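Local structure of HD domain protein (Enterococcus faecalis, 4LRL) at residues Pro192-Ile200 with Arg236-Phe244; Thr221-Ile231 with Ala251-Met262. The protein probably hydrolyses deoxyribonucleoside triphosphates as an HD-domain triphosphohydrolase, under allosteric control by bound nucleotides. One frame throughout, in Å; residues are numbered along the deposited sequence.

Overall arrangement
Both contacts are largely buried but differ in chemistry. In contact 1, helix 194-200 of the HD domain meets the hairpin 236-244, and glutamine amides bond to its backbone. In contact 2, residues 221-231, a loop leading into helix 228-234, pack on residues 251-262 of helix 249-267 mainly through apolar and aromatic groups, with no clear hydrogen bond across. The segments alternate along the chain: helix 228-234 leads directly into strand 235-238, and strand 241-245 into helix 249-267. Phe244 joins the two, packing on Ile231 and Val252. Contact 1 touches no other subunit, whereas contact 2 borders three neighbouring subunits and, at Thr221, a bound thymidine triphosphate.

Contact 1. Residues Pro192-Ile200 with Arg236-Phe244; sequences PNPQVVQMI and RPYKGGIAF
Pro194 begins the contact: its ring lies over the turn that closes the 236-244 hairpin, with CG 3.3 Å from Lys239 O and CB against the carbonyl of Gly240. Just before it, Asn193 N-caps helix 194-200, its OD1 accepting from Gln195 N. Gln195 sends an extended chain along the hairpin. CG rests on Gly241 O, CD on Pro237 CB, and NE2 donates to Tyr238 O over 3.2 Å from above the carbonyl plane, while Gly241 N reaches the same oxygen from the opposite face. NE2 also bonds to Gly118 O, so this amide joins the hairpin to a neighbouring loop. Gln198 grips the backbone with both ends of its amide: OE1 accepts from Ile242 N at 3.0 Å along a nearly straight N-H (166°), and NE2 makes a weak bond to Gly240 O. Ile242 CD1 lies 3.7 Å from Met199 CB and 3.5 Å from Met199 CA, the two side chains crossing nearly at right angles. Helix 194-200 is thus fastened to the hairpin of strands 235-238 and 241-245, whose type I turn runs from Tyr238 to Gly241. Residues of helices 87-108 and 124-133 touch Met199, and strand 411-413 lies next to strand 241-245 in the sheet.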
loop_
_atom_site.group_PDB
_atom_site.type_symbol
_atom_site.label_atom_id
_atom_site.label_comp_id
_atom_site.label_asym_id
_atom_site.label_seq_id
_atom_site.Cartn_x
_atom_site.Cartn_y
_atom_site.Cartn_z
ATOM N N PRO C 192 -2.692 -17.803 36.521
ATOM C CA PRO C 192 -2.062 -19.126 36.367
ATOM C C PRO C 192 -1.970 -19.697 34.943
ATOM O O PRO C 192 -1.183 -20.616 34.712
ATOM C CB PRO C 192 -2.934 -20.042 37.249
ATOM C CG PRO C 192 -3.796 -19.127 38.060
ATOM C CD PRO C 192 -3.978 -17.909 37.228
ATOM N N ASN C 193 -2.755 -19.176 34.008
ATOM C CA ASN C 193 -2.754 -19.678 32.638
ATOM C C ASN C 193 -1.770 -18.912 31.742
ATOM O O ASN C 193 -2.049 -17.772 31.332
ATOM C CB ASN C 193 -4.179 -19.633 32.068
ATOM C CG ASN C 193 -4.349 -20.480 30.816
ATOM O OD1 ASN C 193 -3.382 -20.795 30.115
ATOM N ND2 ASN C 193 -5.594 -20.839 30.519
ATOM N N PRO C 194 -0.623 -19.540 31.413
ATOM C CA PRO C 194 0.428 -18.870 30.626
ATOM C C PRO C 194 -0.023 -18.462 29.218
ATOM O O PRO C 194 0.506 -17.500 28.648
ATOM C CB PRO C 194 1.539 -19.918 30.553
ATOM C CG PRO C 194 0.847 -21.241 30.815
ATOM C CD PRO C 194 -0.280 -20.941 31.733
ATOM N N GLN C 195 -0.993 -19.185 28.660
ATOM C CA GLN C 195 -1.554 -18.822 27.358
ATOM C C GLN C 195 -2.260 -17.464 27.413
ATOM O O GLN C 195 -2.120 -16.648 26.504
ATOM C CB GLN C 195 -2.522 -19.893 26.866
ATOM C CG GLN C 195 -1.953 -21.290 26.842
ATOM C CD GLN C 195 -3.017 -22.329 26.568
ATOM O OE1 GLN C 195 -4.184 -21.992 26.329
ATOM N NE2 GLN C 195 -2.625 -23.605 26.596
ATOM N N VAL C 196 -3.016 -17.238 28.483
ATOM C CA VAL C 196 -3.731 -15.985 28.699
ATOM C C VAL C 196 -2.748 -14.820 28.916
ATOM O O VAL C 196 -2.870 -13.758 28.283
ATOM C CB VAL C 196 -4.716 -16.107 29.902
ATOM C CG1 VAL C 196 -5.335 -14.760 30.243
ATOM C CG2 VAL C 196 -5.794 -17.166 29.626
ATOM N N VAL C 197 -1.768 -15.030 29.794
ATOM C CA VAL C 197 -0.767 -14.012 30.115
ATOM C C VAL C 197 0.083 -13.644 28.906
ATOM O O VAL C 197 0.268 -12.450 28.613
ATOM C CB VAL C 197 0.162 -14.467 31.283
ATOM C CG1 VAL C 197 1.315 -13.486 31.473
ATOM C CG2 VAL C 197 -0.627 -14.611 32.576
ATOM N N GLN C 198 0.593 -14.663 28.204
ATOM C CA GLN C 198 1.499 -14.440 27.064
ATOM C C GLN C 198 0.836 -13.779 25.853
ATOM O O GLN C 198 1.517 -13.157 25.043
ATOM C CB GLN C 198 2.220 -15.729 26.650
ATOM C CG GLN C 198 3.394 -16.106 27.556
ATOM C CD GLN C 198 4.082 -17.404 27.145
ATOM O OE1 GLN C 198 4.223 -17.719 25.949
ATOM N NE2 GLN C 198 4.515 -18.161 28.130
ATOM N N MET C 199 -0.486 -13.897 25.743
ATOM C CA MET C 199 -1.212 -13.296 24.626
ATOM C C MET C 199 -1.181 -11.779 24.743
ATOM O O MET C 199 -1.203 -11.048 23.745
ATOM C CB MET C 199 -2.660 -13.797 24.570
ATOM C CG MET C 199 -3.278 -13.708 23.161
ATOM S SD MET C 199 -4.944 -14.370 23.002
ATOM C CE MET C 199 -4.727 -16.085 23.521
ATOM N N ILE C 200 -1.094 -11.323 25.983
ATOM C CA ILE C 200 -1.182 -9.913 26.300
ATOM C C ILE C 200 0.191 -9.325 26.593
ATOM O O ILE C 200 0.460 -8.161 26.279
ATOM C CB ILE C 200 -2.177 -9.707 27.446
ATOM C CG1 ILE C 200 -3.586 -9.974 26.895
ATOM C CG2 ILE C 200 -2.061 -8.290 28.043
ATOM C CD1 ILE C 200 -4.560 -10.497 27.903
ATOM N N ARG C 236 0.083 -20.494 17.995
ATOM C CA ARG C 236 -0.401 -21.734 18.592
ATOM C C ARG C 236 -0.285 -21.691 20.123
ATOM O O ARG C 236 0.679 -21.141 20.650
ATOM C CB ARG C 236 0.425 -22.893 18.030
ATOM C CG ARG C 236 0.027 -24.277 18.490
ATOM C CD ARG C 236 1.190 -25.235 18.347
ATOM N NE ARG C 236 0.744 -26.625 18.306
ATOM C CZ ARG C 236 0.651 -27.351 17.196
ATOM N NH1 ARG C 236 0.975 -26.835 16.011
ATOM N NH2 ARG C 236 0.231 -28.605 17.272
ATOM N N PRO C 237 -1.267 -22.269 20.841
ATOM C CA PRO C 237 -1.060 -22.461 22.267
ATOM C C PRO C 237 -0.259 -23.734 22.531
ATOM O O PRO C 237 -0.222 -24.626 21.691
ATOM C CB PRO C 237 -2.483 -22.642 22.799
ATOM C CG PRO C 237 -3.197 -23.335 21.675
ATOM C CD PRO C 237 -2.597 -22.755 20.409
ATOM N N TYR C 238 0.396 -23.786 23.685
ATOM C CA TYR C 238 0.927 -25.029 24.247
ATOM C C TYR C 238 0.922 -24.894 25.769
ATOM O O TYR C 238 0.577 -23.830 26.306
ATOM C CB TYR C 238 2.327 -25.349 23.703
ATOM C CG TYR C 238 3.448 -24.517 24.287
ATOM C CD1 TYR C 238 4.347 -25.072 25.193
ATOM C CD2 TYR C 238 3.607 -23.176 23.930
ATOM C CE1 TYR C 238 5.375 -24.308 25.746
ATOM C CE2 TYR C 238 4.636 -22.403 24.462
ATOM C CZ TYR C 238 5.516 -22.975 25.373
ATOM O OH TYR C 238 6.535 -22.221 25.908
ATOM N N LYS C 239 1.322 -25.960 26.456
ATOM C CA LYS C 239 1.271 -26.012 27.916
ATOM C C LYS C 239 1.919 -24.800 28.585
ATOM O O LYS C 239 1.371 -24.257 29.543
ATOM C CB LYS C 239 1.905 -27.312 28.419
ATOM C CG LYS C 239 1.604 -27.639 29.866
ATOM C CD LYS C 239 2.223 -28.982 30.221
ATOM C CE LYS C 239 1.849 -29.422 31.615
ATOM N NZ LYS C 239 2.336 -30.794 31.851
ATOM N N GLY C 240 3.068 -24.370 28.064
ATOM C CA GLY C 240 3.796 -23.231 28.616
ATOM C C GLY C 240 3.445 -21.890 27.993
ATOM O O GLY C 240 4.157 -20.908 28.193
ATOM N N GLY C 241 2.358 -21.825 27.234
ATOM C CA GLY C 241 1.918 -20.528 26.723
ATOM C C GLY C 241 1.579 -20.470 25.249
ATOM O O GLY C 241 0.679 -21.170 24.772
ATOM N N ILE C 242 2.308 -19.616 24.539
ATOM C CA ILE C 242 2.083 -19.367 23.115
ATOM C C ILE C 242 3.363 -19.589 22.317
ATOM O O ILE C 242 4.438 -19.146 22.716
ATOM C CB ILE C 242 1.542 -17.936 22.887
ATOM C CG1 ILE C 242 0.086 -17.855 23.350
ATOM C CG2 ILE C 242 1.701 -17.503 21.427
ATOM C CD1 ILE C 242 -0.507 -16.470 23.271
ATOM N N ALA C 243 3.226 -20.278 21.188
ATOM C CA ALA C 243 4.342 -20.592 20.306
ATOM C C ALA C 243 3.950 -20.364 18.850
ATOM O O ALA C 243 2.830 -19.953 18.557
ATOM C CB ALA C 243 4.797 -22.045 20.517
ATOM N N PHE C 244 4.882 -20.621 17.939
ATOM C CA PHE C 244 4.638 -20.399 16.521
ATOM C C PHE C 244 5.206 -21.539 15.722
ATOM O O PHE C 244 6.376 -21.900 15.880
ATOM C CB PHE C 244 5.232 -19.053 16.066
ATOM C CG PHE C 244 4.775 -17.899 16.903
ATOM C CD1 PHE C 244 5.369 -17.644 18.145
ATOM C CD2 PHE C 244 3.726 -17.095 16.482
ATOM C CE1 PHE C 244 4.924 -16.608 18.942
ATOM C CE2 PHE C 244 3.285 -16.045 17.275
ATOM C CZ PHE C 244 3.884 -15.800 18.501
#

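Contact 2. Residues Thr221-Ile231 with Ala251-Met262; sequences TEYGTFDLTRI and AVEDYIVSRYQM
Phe226 packs onto helix 249-267 where the chain runs alongside it, and its ring takes the edge of Tyr255 on one face. The pair is T-shaped, with centroids 5.5 Å apart, planes at 86° and Tyr255 CD1 over the rim of the phenylalanine. A chi1 of 60° sets the Phe226 ring between its own backbone N and carbonyl carbon, which places it beside Tyr255 and Ser258. Phe226 CB lies 3.5 Å from Asp254 O. Ile231 CD1 adds to this apolar patch by lying 3.8 Å from Tyr255 CB, and Ala251 CB lies 3.5 Å from Arg230 CG. Leu213 and Leu212 of helix 206-219 pack on Phe226 and Tyr255 respectively.

Gly224 also comes close to the helix, its O lying 3.3 Å from Ser258 CB. Ser258 OG sits at the edge of the Phe226 ring but turns back within its own helix, donating to Asp254 O at 2.9 Å; that oxygen takes Ser258 N from the other face of its plane. Met262, bent at chi2 and chi3, brings SD to 3.4 Å from Thr221 OG1.

The loose side is at Glu222, exposed and without contact to helix 251-262, and at Tyr223, partly exposed, whose side chain leads away from the helix. The margins at Arg230 and Thr221 are buried: Arg230 makes a cation-pi contact with Tyr47 of the third subunit, and the Thr221 side chain is about 4 Å from the bound thymidine triphosphate.

With no clear hydrogen bond between the two segments, shape and apolar surface probably hold them together; Ser258 OG is satisfied by Asp254 O, and Tyr255 OH by Gln203 O.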
loop_
_atom_site.group_PDB
_atom_site.type_symbol
_atom_site.label_atom_id
_atom_site.label_comp_id
_atom_site.label_asym_id
_atom_site.label_seq_id
_atom_site.Cartn_x
_atom_site.Cartn_y
_atom_site.Cartn_z
ATOM N N THR C 221 5.725 5.359 8.191
ATOM C CA THR C 221 6.853 4.465 7.918
ATOM C C THR C 221 6.306 3.138 7.387
ATOM O O THR C 221 6.543 2.075 7.956
ATOM C CB THR C 221 7.750 4.223 9.169
ATOM O OG1 THR C 221 7.037 3.457 10.139
ATOM C CG2 THR C 221 8.182 5.526 9.808
ATOM N N GLU C 222 5.581 3.229 6.276
ATOM C CA GLU C 222 4.826 2.117 5.678
ATOM C C GLU C 222 5.577 0.798 5.498
ATOM O O GLU C 222 4.945 -0.252 5.313
ATOM C CB GLU C 222 4.198 2.546 4.339
ATOM C CG GLU C 222 5.121 3.338 3.405
ATOM C CD GLU C 222 4.570 3.443 1.993
ATOM O OE1 GLU C 222 4.028 2.429 1.489
ATOM O OE2 GLU C 222 4.677 4.534 1.383
ATOM N N TYR C 223 6.908 0.853 5.545
ATOM C CA TYR C 223 7.733 -0.345 5.354
ATOM C C TYR C 223 8.312 -0.875 6.667
ATOM O O TYR C 223 9.043 -1.879 6.674
ATOM C CB TYR C 223 8.828 -0.104 4.306
ATOM C CG TYR C 223 8.292 0.057 2.896
ATOM C CD1 TYR C 223 8.167 1.318 2.313
ATOM C CD2 TYR C 223 7.903 -1.056 2.148
ATOM C CE1 TYR C 223 7.669 1.465 1.009
ATOM C CE2 TYR C 223 7.403 -0.921 0.848
ATOM C CZ TYR C 223 7.290 0.340 0.286
ATOM O OH TYR C 223 6.797 0.467 -1.001
ATOM N N GLY C 224 7.961 -0.213 7.773
ATOM C CA GLY C 224 8.270 -0.724 9.107
ATOM C C GLY C 224 7.226 -1.715 9.618
ATOM O O GLY C 224 7.009 -1.817 10.830
ATOM N N THR C 225 6.582 -2.443 8.700
ATOM C CA THR C 225 5.488 -3.373 9.032
ATOM C C THR C 225 5.786 -4.837 8.677
ATOM O O THR C 225 6.510 -5.133 7.716
ATOM C CB THR C 225 4.139 -2.966 8.355
ATOM O OG1 THR C 225 4.287 -2.939 6.929
ATOM C CG2 THR C 225 3.677 -1.598 8.836
ATOM N N PHE C 226 5.221 -5.739 9.476
ATOM C CA PHE C 226 5.269 -7.182 9.246
ATOM C C PHE C 226 3.861 -7.630 8.848
ATOM O O PHE C 226 2.968 -6.807 8.690
ATOM C CB PHE C 226 5.690 -7.888 10.536
ATOM C CG PHE C 226 4.747 -7.650 11.679
ATOM C CD1 PHE C 226 3.763 -8.580 11.987
ATOM C CD2 PHE C 226 4.815 -6.472 12.420
ATOM C CE1 PHE C 226 2.871 -8.349 13.020
ATOM C CE2 PHE C 226 3.930 -6.229 13.456
ATOM C CZ PHE C 226 2.957 -7.169 13.759
ATOM N N ASP C 227 3.649 -8.935 8.732
ATOM C CA ASP C 227 2.352 -9.455 8.306
ATOM C C ASP C 227 1.592 -10.145 9.440
ATOM O O ASP C 227 1.907 -11.285 9.810
ATOM C CB ASP C 227 2.530 -10.408 7.121
ATOM C CG ASP C 227 1.214 -10.800 6.490
ATOM O OD1 ASP C 227 0.514 -9.904 5.953
ATOM O OD2 ASP C 227 0.885 -12.005 6.533
ATOM N N LEU C 228 0.588 -9.451 9.974
ATOM C CA LEU C 228 -0.254 -9.989 11.044
ATOM C C LEU C 228 -0.923 -11.309 10.661
ATOM O O LEU C 228 -0.925 -12.256 11.452
ATOM C CB LEU C 228 -1.319 -8.970 11.476
ATOM C CG LEU C 228 -2.283 -9.408 12.588
ATOM C CD1 LEU C 228 -1.541 -9.796 13.860
ATOM C CD2 LEU C 228 -3.314 -8.338 12.881
ATOM N N THR C 229 -1.483 -11.356 9.452
ATOM C CA THR C 229 -2.183 -12.541 8.954
ATOM C C THR C 229 -1.302 -13.793 8.897
ATOM O O THR C 229 -1.783 -14.893 9.169
ATOM C CB THR C 229 -2.866 -12.286 7.594
ATOM O OG1 THR C 229 -3.930 -11.348 7.770
ATOM C CG2 THR C 229 -3.468 -13.574 7.030
ATOM N N ARG C 230 -0.024 -13.643 8.552
ATOM C CA ARG C 230 0.832 -14.821 8.535
ATOM C C ARG C 230 1.191 -15.285 9.939
ATOM O O ARG C 230 1.289 -16.487 10.182
ATOM C CB ARG C 230 2.088 -14.670 7.663
ATOM C CG ARG C 230 2.910 -16.005 7.517
ATOM C CD ARG C 230 2.079 -17.219 7.049
ATOM N NE ARG C 230 2.849 -18.466 7.094
ATOM C CZ ARG C 230 2.366 -19.684 6.833
ATOM N NH1 ARG C 230 1.095 -19.860 6.490
ATOM N NH2 ARG C 230 3.168 -20.735 6.919
ATOM N N ILE C 231 1.343 -14.349 10.867
ATOM C CA ILE C 231 1.585 -14.725 12.256
ATOM C C ILE C 231 0.358 -15.426 12.831
ATOM O O ILE C 231 0.482 -16.424 13.536
ATOM C CB ILE C 231 2.047 -13.536 13.130
ATOM C CG1 ILE C 231 3.382 -13.001 12.591
ATOM C CG2 ILE C 231 2.181 -13.977 14.616
ATOM C CD1 ILE C 231 4.019 -11.956 13.435
ATOM N N ALA C 251 7.987 -15.152 8.950
ATOM C CA ALA C 251 6.996 -14.186 9.406
ATOM C C ALA C 251 7.302 -13.693 10.825
ATOM O O ALA C 251 7.089 -12.527 11.134
ATOM C CB ALA C 251 5.614 -14.774 9.340
ATOM N N VAL C 252 7.793 -14.579 11.688
ATOM C CA VAL C 252 8.228 -14.176 13.018
ATOM C C VAL C 252 9.464 -13.274 12.889
ATOM O O VAL C 252 9.557 -12.251 13.564
ATOM C CB VAL C 252 8.483 -15.401 13.941
ATOM C CG1 VAL C 252 9.088 -14.964 15.278
ATOM C CG2 VAL C 252 7.182 -16.170 14.163
ATOM N N GLU C 253 10.381 -13.645 12.000
ATOM C CA GLU C 253 11.531 -12.808 11.660
ATOM C C GLU C 253 11.150 -11.389 11.261
ATOM O O GLU C 253 11.744 -10.431 11.761
ATOM C CB GLU C 253 12.317 -13.408 10.508
ATOM C CG GLU C 253 13.234 -14.540 10.877
ATOM C CD GLU C 253 14.082 -14.980 9.696
ATOM O OE1 GLU C 253 13.757 -14.611 8.543
ATOM O OE2 GLU C 253 15.076 -15.691 9.930
ATOM N N ASP C 254 10.171 -11.270 10.355
ATOM C CA ASP C 254 9.656 -9.977 9.897
ATOM C C ASP C 254 9.073 -9.165 11.037
ATOM O O ASP C 254 9.112 -7.937 11.009
ATOM C CB ASP C 254 8.573 -10.155 8.834
ATOM C CG ASP C 254 9.063 -10.900 7.614
ATOM O OD1 ASP C 254 8.244 -11.610 6.993
ATOM O OD2 ASP C 254 10.261 -10.784 7.276
ATOM N N TYR C 255 8.513 -9.841 12.035
ATOM C CA TYR C 255 8.038 -9.131 13.202
ATOM C C TYR C 255 9.232 -8.500 13.946
ATOM O O TYR C 255 9.190 -7.322 14.289
ATOM C CB TYR C 255 7.201 -10.035 14.110
ATOM C CG TYR C 255 7.150 -9.540 15.528
ATOM C CD1 TYR C 255 6.343 -8.459 15.874
ATOM C CD2 TYR C 255 7.922 -10.147 16.525
ATOM C CE1 TYR C 255 6.300 -7.995 17.176
ATOM C CE2 TYR C 255 7.892 -9.687 17.842
ATOM C CZ TYR C 255 7.078 -8.613 18.159
ATOM O OH TYR C 255 7.034 -8.139 19.444
ATOM N N ILE C 256 10.300 -9.269 14.157
ATOM C CA ILE C 256 11.493 -8.737 14.826
ATOM C C ILE C 256 12.145 -7.602 14.020
ATOM O O ILE C 256 12.570 -6.601 14.571
ATOM C CB ILE C 256 12.523 -9.849 15.165
ATOM C CG1 ILE C 256 11.922 -10.848 16.162
ATOM C CG2 ILE C 256 13.816 -9.247 15.725
ATOM C CD1 ILE C 256 11.661 -10.272 17.558
ATOM N N VAL C 257 12.193 -7.761 12.709
ATOM C CA VAL C 257 12.713 -6.730 11.828
ATOM C C VAL C 257 11.927 -5.420 11.972
ATOM O O VAL C 257 12.525 -4.363 12.145
ATOM C CB VAL C 257 12.769 -7.234 10.366
ATOM C CG1 VAL C 257 13.140 -6.109 9.398
ATOM C CG2 VAL C 257 13.776 -8.353 10.254
ATOM N N SER C 258 10.595 -5.498 11.932
ATOM C CA SER C 258 9.734 -4.312 12.065
ATOM C C SER C 258 9.905 -3.645 13.424
ATOM O O SER C 258 9.927 -2.405 13.533
ATOM C CB SER C 258 8.264 -4.674 11.871
ATOM O OG SER C 258 8.046 -5.222 10.579
ATOM N N ARG C 259 10.015 -4.486 14.449
ATOM C CA ARG C 259 10.199 -4.052 15.816
ATOM C C ARG C 259 11.453 -3.194 15.901
ATOM O O ARG C 259 11.396 -2.063 16.378
ATOM C CB ARG C 259 10.304 -5.266 16.742
ATOM C CG ARG C 259 10.097 -4.962 18.210
ATOM C CD ARG C 259 10.136 -6.235 19.047
ATOM N NE ARG C 259 10.740 -6.018 20.362
ATOM C CZ ARG C 259 10.796 -6.947 21.319
ATOM N NH1 ARG C 259 10.261 -8.145 21.115
ATOM N NH2 ARG C 259 11.365 -6.676 22.492
ATOM N N TYR C 260 12.558 -3.717 15.378
ATOM C CA TYR C 260 13.860 -3.047 15.406
ATOM C C TYR C 260 13.837 -1.728 14.634
ATOM O O TYR C 260 14.299 -0.698 15.125
ATOM C CB TYR C 260 14.947 -3.986 14.852
ATOM C CG TYR C 260 16.277 -3.330 14.500
ATOM C CD1 TYR C 260 17.263 -3.157 15.457
ATOM C CD2 TYR C 260 16.550 -2.902 13.200
ATOM C CE1 TYR C 260 18.475 -2.569 15.143
ATOM C CE2 TYR C 260 17.761 -2.317 12.880
ATOM C CZ TYR C 260 18.720 -2.154 13.856
ATOM O OH TYR C 260 19.929 -1.571 13.545
ATOM N N GLN C 261 13.306 -1.765 13.411
ATOM C CA GLN C 261 13.260 -0.535 12.599
ATOM C C GLN C 261 12.359 0.568 13.158
ATOM O O GLN C 261 12.723 1.748 13.063
ATOM C CB GLN C 261 13.071 -0.784 11.088
ATOM C CG GLN C 261 11.838 -1.549 10.680
ATOM C CD GLN C 261 11.963 -2.189 9.295
ATOM O OE1 GLN C 261 12.930 -1.958 8.560
ATOM N NE2 GLN C 261 10.972 -3.011 8.939
ATOM N N MET C 262 11.230 0.196 13.781
ATOM C CA MET C 262 10.387 1.169 14.499
ATOM C C MET C 262 11.156 1.852 15.657
ATOM O O MET C 262 11.136 3.082 15.767
ATOM C CB MET C 262 9.085 0.539 15.010
ATOM C CG MET C 262 8.002 0.258 13.952
ATOM S SD MET C 262 7.418 1.694 12.991
ATOM C CE MET C 262 6.855 2.719 14.356
#